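Local coordinates for alkylhydroperoxidase AhpD core: uncharacterized peroxidase-related protein (Ralstonia eutropha, PDB 2PRR) that is of unknown function but belongs to the carboxymuconolactone decarboxylase family and is probably an AhpD-like, peroxidase-related oxidoreductase, at residues P5-P13 against A176-N184. Numbering follows the deposited sequence.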
loop_
_atom_site.group_PDB
_atom_site.type_symbol
_atom_site.label_atom_id
_atom_site.label_comp_id
_atom_site.label_asym_id
_atom_site.label_seq_id
_atom_site.Cartn_x
_atom_site.Cartn_y
_atom_site.Cartn_z
ATOM N N PRO D 5 -23.098 32.390 -11.019
ATOM C CA PRO D 5 -22.804 32.473 -9.581
ATOM C C PRO D 5 -21.545 31.651 -9.266
ATOM O O PRO D 5 -21.388 30.505 -9.733
ATOM C CB PRO D 5 -24.052 31.883 -8.915
ATOM C CG PRO D 5 -24.615 30.951 -9.923
ATOM C CD PRO D 5 -24.239 31.488 -11.292
ATOM N N ALA D 6 -20.654 32.246 -8.489
ATOM C CA ALA D 6 -19.390 31.627 -8.167
ATOM C C ALA D 6 -19.554 30.369 -7.317
ATOM O O ALA D 6 -20.490 30.274 -6.526
ATOM C CB ALA D 6 -18.500 32.641 -7.453
ATOM N N HIS D 7 -18.645 29.409 -7.506
ATOM C CA HIS D 7 -18.618 28.181 -6.707
ATOM C C HIS D 7 -18.115 28.519 -5.302
ATOM O O HIS D 7 -17.335 29.457 -5.138
ATOM C CB HIS D 7 -17.632 27.171 -7.289
ATOM C CG HIS D 7 -18.051 26.575 -8.590
ATOM N ND1 HIS D 7 -18.716 25.368 -8.671
ATOM C CD2 HIS D 7 -17.872 26.994 -9.862
ATOM C CE1 HIS D 7 -18.943 25.080 -9.939
ATOM N NE2 HIS D 7 -18.441 26.050 -10.682
ATOM N N PRO D 8 -18.529 27.744 -4.286
ATOM C CA PRO D 8 -18.008 28.006 -2.942
ATOM C C PRO D 8 -16.494 27.763 -2.892
ATOM O O PRO D 8 -15.992 26.914 -3.637
ATOM C CB PRO D 8 -18.769 27.016 -2.055
ATOM C CG PRO D 8 -19.364 26.021 -2.963
ATOM C CD PRO D 8 -19.485 26.625 -4.315
ATOM N N ILE D 9 -15.768 28.543 -2.081
ATOM C CA ILE D 9 -14.308 28.388 -1.971
ATOM C C ILE D 9 -13.871 27.607 -0.724
ATOM O O ILE D 9 -12.706 27.242 -0.599
ATOM C CB ILE D 9 -13.579 29.734 -2.058
ATOM C CG1 ILE D 9 -13.921 30.661 -0.887
ATOM C CG2 ILE D 9 -13.950 30.438 -3.338
ATOM C CD1 ILE D 9 -13.191 32.017 -0.913
ATOM N N SER D 10 -14.806 27.342 0.184
ATOM C CA SER D 10 -14.534 26.622 1.422
ATOM C C SER D 10 -15.827 26.000 1.881
ATOM O O SER D 10 -16.877 26.461 1.474
ATOM C CB SER D 10 -14.068 27.626 2.465
ATOM O OG SER D 10 -13.884 27.033 3.733
ATOM N N ARG D 11 -15.779 24.933 2.684
ATOM C CA ARG D 11 -17.009 24.404 3.297
ATOM C C ARG D 11 -17.303 25.228 4.564
ATOM O O ARG D 11 -18.353 25.085 5.155
ATOM C CB ARG D 11 -16.922 22.928 3.661
ATOM C CG ARG D 11 -16.024 22.658 4.781
ATOM C CD ARG D 11 -16.073 21.245 5.276
ATOM N NE ARG D 11 -17.398 20.761 5.662
ATOM C CZ ARG D 11 -18.096 21.179 6.721
ATOM N NH1 ARG D 11 -17.667 22.157 7.523
ATOM N NH2 ARG D 11 -19.275 20.632 6.955
ATOM N N TYR D 12 -16.339 26.068 4.971
ATOM C CA TYR D 12 -16.416 26.941 6.157
ATOM C C TYR D 12 -16.713 28.357 5.766
ATOM O O TYR D 12 -16.460 28.728 4.631
ATOM C CB TYR D 12 -15.079 26.927 6.941
ATOM C CG TYR D 12 -14.906 25.664 7.721
ATOM C CD1 TYR D 12 -14.374 24.532 7.130
ATOM C CD2 TYR D 12 -15.335 25.585 9.032
ATOM C CE1 TYR D 12 -14.245 23.350 7.837
ATOM C CE2 TYR D 12 -15.208 24.404 9.754
ATOM C CZ TYR D 12 -14.657 23.295 9.152
ATOM O OH TYR D 12 -14.540 22.117 9.867
ATOM N N PRO D 13 -17.220 29.166 6.721
ATOM C CA PRO D 13 -17.496 30.570 6.436
ATOM C C PRO D 13 -16.279 31.361 5.975
ATOM O O PRO D 13 -15.170 31.099 6.404
ATOM C CB PRO D 13 -18.000 31.116 7.783
ATOM C CG PRO D 13 -18.475 29.909 8.549
ATOM C CD PRO D 13 -17.585 28.803 8.108
ATOM N N ALA D 176 -6.183 22.550 3.191
ATOM C CA ALA D 176 -6.780 22.771 1.890
ATOM C C ALA D 176 -7.804 21.750 1.547
ATOM O O ALA D 176 -8.906 22.095 1.078
ATOM C CB ALA D 176 -5.700 22.764 0.818
ATOM N N ASN D 177 -7.410 20.492 1.754
ATOM C CA ASN D 177 -8.254 19.370 1.452
ATOM C C ASN D 177 -9.361 19.251 2.443
ATOM O O ASN D 177 -10.446 18.894 2.071
ATOM C CB ASN D 177 -7.443 18.069 1.438
ATOM C CG ASN D 177 -6.643 17.878 0.172
ATOM O OD1 ASN D 177 -7.037 18.320 -0.880
ATOM N ND2 ASN D 177 -5.567 17.134 0.257
ATOM N N THR D 178 -9.111 19.521 3.714
ATOM C CA THR D 178 -10.166 19.368 4.718
ATOM C C THR D 178 -11.308 20.372 4.536
ATOM O O THR D 178 -12.478 20.002 4.669
ATOM C CB THR D 178 -9.621 19.457 6.148
ATOM O OG1 THR D 178 -8.659 18.416 6.380
ATOM C CG2 THR D 178 -10.746 19.303 7.138
ATOM N N ILE D 179 -10.974 21.623 4.225
ATOM C CA ILE D 179 -11.985 22.674 4.096
ATOM C C ILE D 179 -12.580 22.838 2.670
ATOM O O ILE D 179 -13.531 23.605 2.472
ATOM C CB ILE D 179 -11.445 24.067 4.627
ATOM C CG1 ILE D 179 -10.434 24.702 3.692
ATOM C CG2 ILE D 179 -10.811 23.945 6.020
ATOM C CD1 ILE D 179 -10.169 26.180 4.060
ATOM N N GLY D 180 -12.025 22.125 1.693
ATOM C CA GLY D 180 -12.471 22.207 0.318
ATOM C C GLY D 180 -11.978 23.483 -0.305
ATOM O O GLY D 180 -12.704 24.147 -1.081
HETATM N N MSE D 181 -10.738 23.835 0.004
HETATM C CA MSE D 181 -10.194 25.095 -0.479
HETATM C C MSE D 181 -10.133 25.041 -2.007
HETATM O O MSE D 181 -9.600 24.087 -2.583
HETATM C CB MSE D 181 -8.846 25.365 0.150
HETATM C CG MSE D 181 -8.418 26.843 0.019
HETATM SE SE MSE D 181 -6.663 26.896 0.461
HETATM C CE MSE D 181 -6.921 26.666 2.266
ATOM N N ARG D 182 -10.724 26.052 -2.655
ATOM C CA ARG D 182 -10.866 26.090 -4.108
ATOM C C ARG D 182 -9.874 27.015 -4.807
ATOM O O ARG D 182 -9.822 28.226 -4.513
ATOM C CB ARG D 182 -12.291 26.513 -4.486
ATOM C CG ARG D 182 -12.599 26.360 -5.971
ATOM C CD ARG D 182 -13.881 27.075 -6.423
ATOM N NE ARG D 182 -13.979 27.054 -7.889
ATOM C CZ ARG D 182 -14.503 26.056 -8.606
ATOM N NH1 ARG D 182 -15.054 24.996 -8.037
ATOM N NH2 ARG D 182 -14.500 26.134 -9.925
ATOM N N PRO D 183 -9.108 26.451 -5.761
ATOM C CA PRO D 183 -8.171 27.271 -6.505
ATOM C C PRO D 183 -8.889 28.295 -7.390
ATOM O O PRO D 183 -9.921 27.995 -8.004
ATOM C CB PRO D 183 -7.379 26.269 -7.342
ATOM C CG PRO D 183 -8.162 24.953 -7.287
ATOM C CD PRO D 183 -9.093 25.021 -6.166
ATOM N N ASN D 184 -8.336 29.500 -7.434
ATOM C CA ASN D 184 -8.893 30.572 -8.231
ATOM C C ASN D 184 -8.772 30.255 -9.715
ATOM O O ASN D 184 -7.872 29.533 -10.130
ATOM C CB ASN D 184 -8.184 31.907 -7.940
ATOM C CG ASN D 184 -8.116 32.226 -6.478
ATOM O OD1 ASN D 184 -7.382 31.578 -5.710
ATOM N ND2 ASN D 184 -8.837 33.253 -6.074
HETATM O O HOH W 1 -16.117 24.652 -4.934
#
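Arg11 N donates to Ile179 O over 2.6 Å. A second backbone bond runs the other way, from Arg182 N to Ile9 O over 3.1 Å. These two bonds join the segments, which run roughly antiparallel, without making a strand pair. Between them Met181 CA leans its C-H on Ile9 O at 3.3 Å. Helix 156-179 has just ended here: Gly180 turns to positive phi and sends the chain off alongside 5-13.

At one end the guanidinium of Arg182 lies flat on the His7 ring, planes 2° apart and centres 4.0 Å apart. CG of the arginine stands anti to the backbone N (chi1 -170°) and the chain runs on extended to NE, which takes CD past Pro8 O and lays the guanidinium over His7. A water links that carbonyl to Arg182 NH1, and Asp119 of a third subunit forms a salt bridge with NH2. At the other end CG2 of Ile179 meets Tyr12 CD1 at 3.8 Å, approaching the ring obliquely. Ser10 OG accepts from Tyr12 N, two residues on, in an ST turn.

The contact ties the N-terminal arm to the end of helix 156-179, with Thr44 of helix 40-45 touching both Ser10 and Ile179. A second subunit packs Trp160 on Ile179, and Glu143 and Asp156 of that subunit form salt bridges with Arg11 NH2. In the same chain as the contact, the selenomethionine Met181 touches Tyr89 of helix 88-102.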